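Side-chain contacts in putative glycoside hydrolase (Bacteroides thetaiotaomicron VPI-5482, PDB 3HBZ), which is of unknown function but binds calcium and may play a part in carbohydrate metabolism, perhaps as a glycoside hydrolase: residues 242-247 with 253-258; 18-23 with 44-49; 95-100 with 114-119. All coordinates share one frame; numbering follows the deposited sequence.

Interaction 1: 242-247 with 253-258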
ATOM      1  N   TYR A 242      -3.319   5.831  11.730  1.00 22.55           N
ATOM      2  CA  TYR A 242      -2.107   6.511  12.048  1.00 23.51           C
ATOM      3  C   TYR A 242      -1.382   6.973  10.797  1.00 24.17           C
ATOM      4  O   TYR A 242      -1.761   6.596   9.676  1.00 25.76           O
ATOM      5  CB  TYR A 242      -1.253   5.648  12.952  1.00 26.50           C
ATOM      6  CG  TYR A 242      -0.727   4.344  12.387  1.00 26.69           C
ATOM      7  CD1 TYR A 242       0.528   4.284  11.780  1.00 26.34           C
ATOM      8  CD2 TYR A 242      -1.438   3.180  12.515  1.00 29.11           C
ATOM      9  CE1 TYR A 242       1.068   3.070  11.313  1.00 28.02           C
ATOM     10  CE2 TYR A 242      -0.934   1.940  12.004  1.00 27.34           C
ATOM     11  CZ  TYR A 242       0.331   1.899  11.428  1.00 28.77           C
ATOM     12  OH  TYR A 242       0.864   0.704  10.966  1.00 30.30           O
ATOM     13  N   ALA A 243      -0.383   7.833  10.998  1.00 22.24           N
ATOM     14  CA  ALA A 243       0.489   8.322   9.937  1.00 23.30           C
ATOM     15  C   ALA A 243       1.869   8.533  10.528  1.00 27.39           C
ATOM     16  O   ALA A 243       2.005   8.812  11.734  1.00 24.44           O
ATOM     17  CB  ALA A 243      -0.046   9.632   9.302  1.00 21.60           C
ATOM     18  N   ILE A 244       2.891   8.316   9.702  1.00 27.58           N
ATOM     19  CA  ILE A 244       4.292   8.474  10.117  1.00 27.33           C
ATOM     20  C   ILE A 244       5.036   9.261   9.030  1.00 28.37           C
ATOM     21  O   ILE A 244       4.654   9.256   7.865  1.00 29.05           O
ATOM     22  CB  ILE A 244       4.968   7.134  10.388  1.00 26.44           C
ATOM     23  CG1 ILE A 244       4.891   6.216   9.143  1.00 25.99           C
ATOM     24  CG2 ILE A 244       4.323   6.432  11.565  1.00 25.60           C
ATOM     25  CD1 ILE A 244       5.549   4.819   9.329  1.00 23.70           C
HETATM   26  N   MSE A 245       6.045   9.993   9.456  1.00 27.58           N
HETATM   27  CA  MSE A 245       7.008  10.656   8.593  1.00 25.64           C
HETATM   28  C   MSE A 245       8.377  10.187   9.077  1.00 26.16           C
HETATM   29  O   MSE A 245       8.671  10.216  10.297  1.00 24.77           O
HETATM   30  CB  MSE A 245       6.926  12.142   8.745  1.00 24.19           C
HETATM   31  CG  MSE A 245       7.694  12.878   7.672  1.00 31.78           C
HETATM   32 SE   MSE A 245       7.657  14.726   8.020  0.75 34.05          SE
HETATM   33  CE  MSE A 245       8.389  15.342   6.298  1.00 38.50           C
ATOM     34  N   TYR A 246       9.190   9.720   8.141  1.00 22.76           N
ATOM     35  CA  TYR A 246      10.553   9.311   8.437  1.00 25.39           C
ATOM     36  C   TYR A 246      11.526   9.688   7.332  1.00 25.35           C
ATOM     37  O   TYR A 246      11.164   9.827   6.167  1.00 26.92           O
ATOM     38  CB  TYR A 246      10.612   7.782   8.671  1.00 27.17           C
ATOM     39  CG  TYR A 246      10.164   6.967   7.481  1.00 24.81           C
ATOM     40  CD1 TYR A 246       8.821   6.701   7.241  1.00 24.17           C
ATOM     41  CD2 TYR A 246      11.094   6.476   6.554  1.00 24.54           C
ATOM     42  CE1 TYR A 246       8.410   5.914   6.140  1.00 24.86           C
ATOM     43  CE2 TYR A 246      10.681   5.713   5.427  1.00 26.80           C
ATOM     44  CZ  TYR A 246       9.367   5.430   5.231  1.00 27.15           C
ATOM     45  OH  TYR A 246       9.014   4.723   4.081  1.00 23.77           O
ATOM     46  N   GLU A 247      12.781   9.822   7.721  1.00 24.33           N
ATOM     47  CA  GLU A 247      13.853  10.084   6.813  1.00 24.40           C
ATOM     48  C   GLU A 247      14.368   8.769   6.171  1.00 25.79           C
ATOM     49  O   GLU A 247      14.642   7.794   6.869  1.00 26.80           O
ATOM     50  CB  GLU A 247      15.000  10.739   7.581  1.00 21.96           C
ATOM     51  CG  GLU A 247      16.151  11.109   6.651  1.00 25.41           C
ATOM     52  CD  GLU A 247      17.254  11.914   7.348  1.00 27.07           C
ATOM     53  OE1 GLU A 247      17.051  12.315   8.510  1.00 27.17           O
ATOM     54  OE2 GLU A 247      18.299  12.156   6.696  1.00 27.28           O
ATOM     55  N   PRO A 253      15.125   2.386   3.117  1.00 27.66           N
ATOM     56  CA  PRO A 253      14.347   2.913   1.986  1.00 26.45           C
ATOM     57  C   PRO A 253      12.855   2.978   2.287  1.00 29.00           C
ATOM     58  O   PRO A 253      12.099   3.645   1.563  1.00 29.32           O
ATOM     59  CB  PRO A 253      14.635   1.907   0.856  1.00 25.54           C
ATOM     60  CG  PRO A 253      15.019   0.627   1.582  1.00 28.51           C
ATOM     61  CD  PRO A 253      15.719   1.055   2.821  1.00 26.64           C
ATOM     62  N   THR A 254      12.445   2.231   3.306  1.00 27.66           N
ATOM     63  CA  THR A 254      11.068   2.147   3.731  1.00 25.03           C
ATOM     64  C   THR A 254      11.051   1.691   5.201  1.00 26.26           C
ATOM     65  O   THR A 254      12.039   1.202   5.713  1.00 25.31           O
ATOM     66  CB  THR A 254      10.322   1.137   2.869  1.00 26.70           C
ATOM     67  OG1 THR A 254       8.956   1.212   3.202  1.00 28.02           O
ATOM     68  CG2 THR A 254      10.867  -0.338   3.092  1.00 24.75           C
ATOM     69  N   LEU A 255       9.928   1.891   5.871  1.00 27.21           N
ATOM     70  CA  LEU A 255       9.637   1.248   7.141  1.00 25.51           C
ATOM     71  C   LEU A 255       8.589   0.203   6.802  1.00 26.87           C
ATOM     72  O   LEU A 255       8.037   0.194   5.670  1.00 27.46           O
ATOM     73  CB  LEU A 255       9.096   2.268   8.166  1.00 26.62           C
ATOM     74  CG  LEU A 255      10.123   3.353   8.555  1.00 24.64           C
ATOM     75  CD1 LEU A 255       9.626   4.200   9.718  1.00 20.26           C
ATOM     76  CD2 LEU A 255      11.511   2.712   8.887  1.00 19.72           C
ATOM     77  N   ASP A 256       8.318  -0.666   7.767  1.00 24.57           N
ATOM     78  CA  ASP A 256       7.328  -1.731   7.636  1.00 26.21           C
ATOM     79  C   ASP A 256       6.682  -2.094   8.948  1.00 28.25           C
ATOM     80  O   ASP A 256       6.793  -1.345   9.945  1.00 28.62           O
ATOM     81  CB  ASP A 256       7.944  -2.937   6.963  1.00 27.81           C
ATOM     82  CG  ASP A 256       9.152  -3.461   7.704  1.00 27.82           C
ATOM     83  OD1 ASP A 256       9.191  -3.411   8.947  1.00 30.28           O
ATOM     84  OD2 ASP A 256      10.030  -3.974   7.004  1.00 30.85           O
ATOM     85  N   GLY A 257       5.966  -3.220   8.971  1.00 27.76           N
ATOM     86  CA  GLY A 257       5.319  -3.629  10.203  1.00 25.74           C
ATOM     87  C   GLY A 257       6.234  -3.934  11.378  1.00 27.47           C
ATOM     88  O   GLY A 257       5.773  -4.016  12.509  1.00 28.41           O
ATOM     89  N   THR A 258       7.535  -4.070  11.160  1.00 26.13           N
ATOM     90  CA  THR A 258       8.396  -4.361  12.284  1.00 25.94           C
ATOM     91  C   THR A 258       8.852  -3.076  12.979  1.00 26.80           C
ATOM     92  O   THR A 258       9.368  -3.158  14.069  1.00 26.66           O
ATOM     93  CB  THR A 258       9.686  -5.120  11.880  1.00 24.95           C
ATOM     94  OG1 THR A 258      10.505  -4.231  11.115  1.00 27.38           O
ATOM     95  CG2 THR A 258       9.385  -6.404  11.090  1.00 21.76           C
TER
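Leu-255 lies over one face of the Tyr-246 ring. Its CG stands 3.6 Å from the Tyr-246 ring centroid and 5° off the ring normal, a CH-pi contact on the middle of the ring. CD1 of Leu-255 reaches back toward the root of the ring and comes 3.6 Å from Tyr-246 CG, and the two side chains run past each other in opposite directions. Tyr-246 holds CG between its backbone N and carbonyl carbon (chi1 60°), which turns the ring off strand 240-247 and under the loop 253-258. Ile-244, two residues back on the same side of the strand, extends its ethyl arm until CD1 lies 4.1 Å from Leu-255 CD1, adding an aliphatic neighbour beside the aromatic one.

The phenol oxygen reaches the loop backbone. Tyr-246 OH is 3.3 Å from Thr-254 CA and takes a weak hydrogen bond from Leu-255 N at 3.5 Å; its firmer partners are Phe-202 O and Asn-307 ND2. Thr-254 turns OG1 onto its neighbour's carbonyl, Leu-255 O, at 2.8 Å.

Leucine suits the flat ring: its branch point sets CG over the centre and CD1 over the root, spreading across the face. Tyrosine brings a greasy face and a polar end. The loop meets the strand mainly through apolar and CH-pi contact, with one weak hydrogen bond beside it, while the buried hydroxyl is satisfied chiefly from neighbouring strands.

Interaction 2: 18-23 with 44-49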
ATOM      1  N   PRO A  18      18.050   4.861 -16.497  1.00 34.88           N
ATOM      2  CA  PRO A  18      19.430   5.359 -16.550  1.00 34.60           C
ATOM      3  C   PRO A  18      19.451   6.888 -16.693  1.00 33.75           C
ATOM      4  O   PRO A  18      18.695   7.437 -17.470  1.00 34.09           O
ATOM      5  CB  PRO A  18      20.001   4.685 -17.816  1.00 34.08           C
ATOM      6  CG  PRO A  18      19.191   3.481 -18.039  1.00 37.36           C
ATOM      7  CD  PRO A  18      17.798   3.787 -17.479  1.00 36.55           C
ATOM      8  N   GLY A  19      20.268   7.559 -15.903  1.00 33.84           N
ATOM      9  CA  GLY A  19      20.344   9.029 -15.939  1.00 36.27           C
ATOM     10  C   GLY A  19      19.212   9.859 -15.331  1.00 35.64           C
ATOM     11  O   GLY A  19      19.297  11.081 -15.362  1.00 37.33           O
ATOM     12  N   VAL A  20      18.166   9.221 -14.782  1.00 34.21           N
ATOM     13  CA  VAL A  20      17.103   9.929 -14.028  1.00 32.44           C
ATOM     14  C   VAL A  20      17.095   9.397 -12.598  1.00 33.18           C
ATOM     15  O   VAL A  20      17.119   8.174 -12.389  1.00 36.78           O
ATOM     16  CB  VAL A  20      15.704   9.686 -14.668  1.00 33.97           C
ATOM     17  CG1 VAL A  20      14.542  10.133 -13.742  1.00 28.23           C
ATOM     18  CG2 VAL A  20      15.622  10.344 -16.025  1.00 38.26           C
ATOM     19  N   VAL A  21      17.036  10.290 -11.616  1.00 32.86           N
ATOM     20  CA  VAL A  21      16.950   9.865 -10.220  1.00 34.43           C
ATOM     21  C   VAL A  21      15.481   9.584  -9.935  1.00 32.42           C
ATOM     22  O   VAL A  21      14.603  10.452 -10.119  1.00 33.41           O
ATOM     23  CB  VAL A  21      17.495  10.907  -9.213  1.00 36.87           C
ATOM     24  CG1 VAL A  21      17.534  10.304  -7.778  1.00 37.09           C
ATOM     25  CG2 VAL A  21      18.901  11.391  -9.633  1.00 35.83           C
HETATM   26  N   MSE A  22      15.213   8.338  -9.569  1.00 29.47           N
HETATM   27  CA  MSE A  22      13.873   7.923  -9.134  1.00 27.27           C
HETATM   28  C   MSE A  22      13.757   8.338  -7.666  1.00 27.58           C
HETATM   29  O   MSE A  22      14.756   8.421  -6.967  1.00 27.03           O
HETATM   30  CB  MSE A  22      13.701   6.431  -9.355  1.00 25.77           C
HETATM   31  CG  MSE A  22      13.608   6.113 -10.840  1.00 24.08           C
HETATM   32 SE   MSE A  22      13.288   4.271 -11.209  0.75 23.63          SE
HETATM   33  CE  MSE A  22      14.769   3.465 -10.294  1.00 25.76           C
ATOM     34  N   THR A  23      12.560   8.691  -7.221  1.00 27.10           N
ATOM     35  CA  THR A  23      12.425   9.294  -5.894  1.00 25.03           C
ATOM     36  C   THR A  23      12.291   8.192  -4.850  1.00 25.13           C
ATOM     37  O   THR A  23      12.494   8.438  -3.668  1.00 27.10           O
ATOM     38  CB  THR A  23      11.245  10.221  -5.841  1.00 24.28           C
ATOM     39  OG1 THR A  23      10.068   9.440  -6.088  1.00 23.93           O
ATOM     40  CG2 THR A  23      11.405  11.385  -6.909  1.00 22.64           C
ATOM     41  N   SER A  44       8.198  12.665 -21.388  1.00 29.10           N
ATOM     42  CA  SER A  44       7.828  12.465 -22.798  1.00 29.25           C
ATOM     43  C   SER A  44       8.700  11.454 -23.507  1.00 29.00           C
ATOM     44  O   SER A  44       8.369  11.031 -24.607  1.00 27.19           O
ATOM     45  CB  SER A  44       7.952  13.775 -23.609  1.00 31.23           C
ATOM     46  OG  SER A  44       7.060  14.773 -23.162  1.00 34.25           O
ATOM     47  N   SER A  45       9.840  11.108 -22.925  1.00 29.43           N
ATOM     48  CA  SER A  45      10.785  10.264 -23.612  1.00 31.22           C
ATOM     49  C   SER A  45      11.690   9.503 -22.663  1.00 29.67           C
ATOM     50  O   SER A  45      12.908   9.485 -22.830  1.00 34.04           O
ATOM     51  CB  SER A  45      11.632  11.125 -24.556  1.00 31.78           C
ATOM     52  OG  SER A  45      12.417  10.301 -25.382  1.00 39.10           O
ATOM     53  N   LEU A  46      11.091   8.811 -21.717  1.00 28.74           N
ATOM     54  CA  LEU A  46      11.835   7.983 -20.773  1.00 26.54           C
ATOM     55  C   LEU A  46      12.043   6.593 -21.355  1.00 27.72           C
ATOM     56  O   LEU A  46      11.219   6.092 -22.135  1.00 27.20           O
ATOM     57  CB  LEU A  46      11.070   7.897 -19.461  1.00 25.40           C
ATOM     58  CG  LEU A  46      10.823   9.213 -18.734  1.00 28.93           C
ATOM     59  CD1 LEU A  46       9.826   9.010 -17.572  1.00 26.16           C
ATOM     60  CD2 LEU A  46      12.143   9.812 -18.236  1.00 25.49           C
ATOM     61  N   ALA A  47      13.139   5.957 -20.954  1.00 27.69           N
ATOM     62  CA  ALA A  47      13.574   4.713 -21.562  1.00 23.94           C
ATOM     63  C   ALA A  47      13.889   3.699 -20.455  1.00 26.23           C
ATOM     64  O   ALA A  47      15.050   3.363 -20.217  1.00 24.59           O
ATOM     65  CB  ALA A  47      14.832   4.979 -22.485  1.00 21.85           C
ATOM     66  N   PRO A  48      12.850   3.221 -19.766  1.00 26.08           N
ATOM     67  CA  PRO A  48      13.036   2.219 -18.718  1.00 25.77           C
ATOM     68  C   PRO A  48      13.833   0.991 -19.196  1.00 25.32           C
ATOM     69  O   PRO A  48      13.624   0.485 -20.328  1.00 24.04           O
ATOM     70  CB  PRO A  48      11.598   1.825 -18.331  1.00 28.43           C
ATOM     71  CG  PRO A  48      10.671   2.808 -19.013  1.00 27.53           C
ATOM     72  CD  PRO A  48      11.428   3.485 -20.077  1.00 29.79           C
ATOM     73  N   GLU A  49      14.750   0.532 -18.353  1.00 24.23           N
ATOM     74  CA  GLU A  49      15.481  -0.724 -18.590  1.00 27.78           C
ATOM     75  C   GLU A  49      15.120  -1.764 -17.540  1.00 28.72           C
ATOM     76  O   GLU A  49      14.964  -1.434 -16.358  1.00 27.75           O
ATOM     77  CB  GLU A  49      16.986  -0.503 -18.589  1.00 27.79           C
ATOM     78  CG  GLU A  49      17.412   0.243 -19.789  1.00 42.08           C
ATOM     79  CD  GLU A  49      18.881   0.539 -19.793  1.00 47.48           C
ATOM     80  OE1 GLU A  49      19.594   0.025 -18.895  1.00 38.40           O
ATOM     81  OE2 GLU A  49      19.284   1.310 -20.687  1.00 44.83           O
TER
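Pro-18 sets its ring against the carboxylate of Glu-49. Pro-18 CG stands above the flat acid group, 3.4 Å from Glu-49 CD, and lies almost as near OE1 as OE2 of that residue, so it rests on the group as a whole by van der Waals contact. Pro-18 CD comes more loosely, 3.9 Å from Ala-47 O; bonded to the ring nitrogen, its C-H groups are probably weakly polarised, which would suit a place facing an oxygen. The second point of touch is purely aliphatic: Val-20 CG2 meets Leu-46 CD2 at 4.2 Å, the side chains crossing at about a right angle. No hydrogen bond joins the two segments.

The backbone angles of Pro-18 and Gly-19 are those of a type II beta turn, proline fitting the first corner and glycine the second, where phi is positive (74°). This turn sends Val-20 back toward segment 44-49; the contact joins the loop after strand 12-16 to the loop and first strand residue that lead into strand 49-52, in the N-terminal, beta-rich part of the chain.

Further out, Glu-49 is placed by a backbone bond to Arg-16, which its side chain also touches. With CG beside its own backbone N (chi1 -71°) and the chain straight beyond it, Glu-49 carries its acid group up to the proline. Leu-46, buried where Val-20 is partly exposed, is set by a backbone bond to Arg-66, and Pro-48 by one to Gly-63 while its ring packs on Phe-68 and Cys-15.

Interaction 3: 95-100 with 114-119. With NA (sodium ion), chain D; ACT (acetate ion), chain H.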
ATOM      1  N   GLU A  95       3.471  15.317  -6.940  1.00 23.85           N
ATOM      2  CA  GLU A  95       3.658  15.216  -5.510  1.00 26.78           C
ATOM      3  C   GLU A  95       2.544  14.347  -4.909  1.00 27.00           C
ATOM      4  O   GLU A  95       1.510  14.158  -5.519  1.00 23.60           O
ATOM      5  CB  GLU A  95       3.767  16.616  -4.900  1.00 25.96           C
ATOM      6  CG  GLU A  95       2.542  17.498  -4.969  1.00 36.27           C
ATOM      7  CD  GLU A  95       2.820  18.968  -4.544  1.00 49.62           C
ATOM      8  OE1 GLU A  95       4.006  19.396  -4.506  1.00 48.44           O
ATOM      9  OE2 GLU A  95       1.837  19.691  -4.270  1.00 51.89           O
ATOM     10  N   LEU A  96       2.796  13.747  -3.746  1.00 28.09           N
ATOM     11  CA  LEU A  96       1.838  12.820  -3.142  1.00 29.58           C
ATOM     12  C   LEU A  96       0.433  13.449  -3.077  1.00 29.33           C
ATOM     13  O   LEU A  96       0.298  14.611  -2.744  1.00 26.52           O
ATOM     14  CB  LEU A  96       2.323  12.481  -1.729  1.00 30.45           C
ATOM     15  CG  LEU A  96       1.901  11.166  -1.131  1.00 31.72           C
ATOM     16  CD1 LEU A  96       2.261   9.972  -2.060  1.00 26.52           C
ATOM     17  CD2 LEU A  96       2.518  11.003   0.282  1.00 30.05           C
ATOM     18  N   ALA A  97      -0.598  12.672  -3.359  1.00 28.25           N
ATOM     19  CA  ALA A  97      -1.990  13.141  -3.242  1.00 27.22           C
ATOM     20  C   ALA A  97      -2.294  13.280  -1.751  1.00 25.07           C
ATOM     21  O   ALA A  97      -1.742  12.526  -0.951  1.00 27.43           O
ATOM     22  CB  ALA A  97      -2.950  12.082  -3.864  1.00 26.98           C
ATOM     23  N   THR A  98      -3.175  14.216  -1.390  1.00 23.47           N
ATOM     24  CA  THR A  98      -3.500  14.492   0.029  1.00 27.08           C
ATOM     25  C   THR A  98      -5.005  14.571   0.362  1.00 26.63           C
ATOM     26  O   THR A  98      -5.360  14.831   1.513  1.00 26.06           O
ATOM     27  CB  THR A  98      -2.843  15.805   0.521  1.00 25.26           C
ATOM     28  OG1 THR A  98      -3.452  16.943  -0.120  1.00 27.09           O
ATOM     29  CG2 THR A  98      -1.327  15.780   0.274  1.00 20.93           C
ATOM     30  N   ILE A  99      -5.862  14.344  -0.633  1.00 23.81           N
ATOM     31  CA  ILE A  99      -7.317  14.425  -0.458  1.00 28.82           C
ATOM     32  C   ILE A  99      -7.895  13.098  -0.914  1.00 25.91           C
ATOM     33  O   ILE A  99      -7.746  12.742  -2.075  1.00 26.65           O
ATOM     34  CB  ILE A  99      -7.941  15.587  -1.282  1.00 29.57           C
ATOM     35  CG1 ILE A  99      -7.313  16.936  -0.910  1.00 38.03           C
ATOM     36  CG2 ILE A  99      -9.482  15.626  -1.143  1.00 30.19           C
ATOM     37  CD1 ILE A  99      -7.827  17.562   0.338  1.00 45.62           C
ATOM     38  N   TYR A 100      -8.567  12.379  -0.018  1.00 25.91           N
ATOM     39  CA  TYR A 100      -8.958  10.989  -0.280  1.00 24.36           C
ATOM     40  C   TYR A 100     -10.449  10.793  -0.095  1.00 26.34           C
ATOM     41  O   TYR A 100     -10.941  10.818   1.024  1.00 24.84           O
ATOM     42  CB  TYR A 100      -8.222  10.062   0.680  1.00 28.19           C
ATOM     43  CG  TYR A 100      -6.758  10.408   0.854  1.00 24.35           C
ATOM     44  CD1 TYR A 100      -5.910  10.466  -0.234  1.00 25.65           C
ATOM     45  CD2 TYR A 100      -6.235  10.678   2.109  1.00 34.22           C
ATOM     46  CE1 TYR A 100      -4.574  10.783  -0.087  1.00 29.10           C
ATOM     47  CE2 TYR A 100      -4.903  11.010   2.274  1.00 32.62           C
ATOM     48  CZ  TYR A 100      -4.067  11.045   1.187  1.00 32.65           C
ATOM     49  OH  TYR A 100      -2.726  11.351   1.371  1.00 26.45           O
ATOM     50  N   PHE A 114      -7.556   0.883  -4.671  1.00 24.50           N
ATOM     51  CA  PHE A 114      -7.903   2.302  -4.612  1.00 23.67           C
ATOM     52  C   PHE A 114      -6.806   3.149  -5.186  1.00 23.84           C
ATOM     53  O   PHE A 114      -5.614   2.980  -4.839  1.00 22.51           O
ATOM     54  CB  PHE A 114      -8.131   2.693  -3.141  1.00 23.96           C
ATOM     55  CG  PHE A 114      -9.390   2.163  -2.572  1.00 25.95           C
ATOM     56  CD1 PHE A 114     -10.576   2.885  -2.710  1.00 24.10           C
ATOM     57  CD2 PHE A 114      -9.420   0.940  -1.907  1.00 26.70           C
ATOM     58  CE1 PHE A 114     -11.763   2.382  -2.173  1.00 26.10           C
ATOM     59  CE2 PHE A 114     -10.609   0.465  -1.364  1.00 23.26           C
ATOM     60  CZ  PHE A 114     -11.775   1.182  -1.515  1.00 23.86           C
ATOM     61  N   VAL A 115      -7.180   4.071  -6.057  1.00 24.91           N
ATOM     62  CA  VAL A 115      -6.232   4.983  -6.672  1.00 24.23           C
ATOM     63  C   VAL A 115      -6.640   6.438  -6.465  1.00 26.99           C
ATOM     64  O   VAL A 115      -7.800   6.746  -6.175  1.00 25.62           O
ATOM     65  CB  VAL A 115      -6.095   4.651  -8.189  1.00 26.23           C
ATOM     66  CG1 VAL A 115      -5.648   3.153  -8.334  1.00 23.03           C
ATOM     67  CG2 VAL A 115      -7.429   4.862  -8.954  1.00 21.30           C
ATOM     68  N   GLU A 116      -5.668   7.330  -6.594  1.00 23.34           N
ATOM     69  CA  GLU A 116      -5.920   8.768  -6.640  1.00 26.36           C
ATOM     70  C   GLU A 116      -5.690   9.203  -8.081  1.00 28.65           C
ATOM     71  O   GLU A 116      -4.753   8.705  -8.717  1.00 26.36           O
ATOM     72  CB  GLU A 116      -4.981   9.468  -5.682  1.00 23.25           C
ATOM     73  CG  GLU A 116      -5.068   8.940  -4.220  1.00 25.40           C
ATOM     74  CD  GLU A 116      -6.440   9.162  -3.630  1.00 29.98           C
ATOM     75  OE1 GLU A 116      -7.105  10.105  -4.080  1.00 29.39           O
ATOM     76  OE2 GLU A 116      -6.869   8.383  -2.746  1.00 31.35           O
ATOM     77  N   ARG A 117      -6.554  10.088  -8.604  1.00 31.05           N
ATOM     78  CA  ARG A 117      -6.453  10.586  -9.969  1.00 33.44           C
ATOM     79  C   ARG A 117      -6.319  12.116  -9.992  1.00 37.26           C
ATOM     80  O   ARG A 117      -6.754  12.816  -9.072  1.00 35.56           O
ATOM     81  CB  ARG A 117      -7.677  10.154 -10.820  1.00 35.43           C
ATOM     82  CG  ARG A 117      -7.710   8.659 -11.122  1.00 40.68           C
ATOM     83  CD  ARG A 117      -8.909   8.161 -12.006  1.00 50.00           C
ATOM     84  NE  ARG A 117      -8.636   6.788 -12.518  1.00 61.05           N
ATOM     85  CZ  ARG A 117      -9.306   5.643 -12.242  1.00 63.67           C
ATOM     86  NH1 ARG A 117     -10.392   5.615 -11.468  1.00 66.91           N
ATOM     87  NH2 ARG A 117      -8.890   4.490 -12.770  1.00 54.09           N
ATOM     88  N   GLU A 118      -5.643  12.617 -11.022  1.00 41.33           N
ATOM     89  CA  GLU A 118      -5.775  14.020 -11.474  1.00 43.99           C
ATOM     90  C   GLU A 118      -6.325  13.922 -12.890  1.00 45.07           C
ATOM     91  O   GLU A 118      -5.604  13.537 -13.804  1.00 44.91           O
ATOM     92  CB  GLU A 118      -4.433  14.758 -11.479  1.00 44.84           C
ATOM     93  CG  GLU A 118      -3.878  15.124 -10.084  1.00 52.27           C
ATOM     94  CD  GLU A 118      -2.581  15.979 -10.135  1.00 63.00           C
ATOM     95  OE1 GLU A 118      -2.194  16.460 -11.228  1.00 66.16           O
ATOM     96  OE2 GLU A 118      -1.940  16.171  -9.077  1.00 68.15           O
ATOM     97  N   GLY A 119      -7.616  14.204 -13.060  1.00 47.41           N
ATOM     98  CA  GLY A 119      -8.303  13.958 -14.329  1.00 45.64           C
ATOM     99  C   GLY A 119      -8.304  12.466 -14.582  1.00 45.60           C
ATOM    100  O   GLY A 119      -8.636  11.678 -13.684  1.00 50.42           O
TER
HETATM  101 NA    NA D   3      -7.508  12.487  -4.432  1.00 43.85          NA
HETATM  102  C   ACT H   7       4.511  15.871  -2.117  1.00 49.09           C
HETATM  103  O   ACT H   7       5.421  16.481  -1.674  1.00 47.53           O
HETATM  104  OXT ACT H   7       5.025  14.848  -2.675  1.00 54.16           O
HETATM  105  CH3 ACT H   7       3.019  16.318  -1.926  1.00 52.57           C
HETATM  106  O   HOH W   1      -8.423  11.421  -6.583  1.00 35.75           O
HETATM  107  O   HOH W   2      -5.967  13.041  -5.854  1.00 42.88           O
HETATM  108  O   HOH W   3      -9.246  14.615  -4.764  1.00 47.65           O
HETATM  109  O   HOH W   4      -9.778  11.014  -3.725  1.00 27.34           O
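Glu-116 meets Tyr-100 at about a right angle, its carboxylate plane turned 66° from that of the ring. Glu-116 OE2 comes within 3.4 Å of Tyr-100 CD1, approaching the ring obliquely, and its hydrogen bond is made with Trp-126 NE1. The other oxygen, OE1, binds the sodium ion at 2.4 Å. One carboxylate is therefore held at both ends, by an indole on one oxygen and a metal on the other, which should fix its rotation.

The bend that makes this possible lies at chi2 (-62°): Glu-116 folds over instead of stretching out, and its acid group swings to Ile-99. There the metal takes the backbone carbonyl, Ile-99 O, also at 2.4 Å. The two ligand oxygens, Ile-99 O and Glu-116 OE1, sit 3.4 Å apart as partners of one cation, not of each other. Four waters complete the six ligands of the sodium; one of them accepts from Arg-117 N. A carbonyl and a single acid oxygen suit this hard cation.

Ala-97, with only a methyl group, fits closely against the folded stem of Glu-116: the CB atoms of Ala-97 and Glu-116 lie 3.8 Å apart. The carbonyl of Ala-97 turns to the tyrosine, and Tyr-100 OH donates to Ala-97 O at 2.8 Å, fastening the ring to its own segment. An acetate, probably from the crystallisation liquor, accepts from Leu-96 N.

Strand 99-100 runs antiparallel beside strand 328-338, where Tyr-100 packs on Val-334 and Leu-336, while 115-118 pairs with 121-125 and lays Glu-116 on Met-124. Trp-126, just past that hairpin, meets the tyrosine edge-to-face, and sodium bridges the two strand systems.

Interaction 1 is a buried contact, interaction 3 partly buried, and interaction 2 lies at the surface, its centre about 23 Å from the centre of the chain. Interactions 1 and 3 both reach the large set of antiparallel strands, 1 through strand 240-247 and 3 through strand 99-100, yet their centres stand about 20 Å apart. Interaction 2 belongs to the N-terminal part. The chemistry follows the setting: an aromatic face and aliphatic carbons inside, a metal with water and a carboxylate at the partly buried site, and a proline ring laid on a carboxylate and one aliphatic touch, with no hydrogen bond, outside. None of the three touches another.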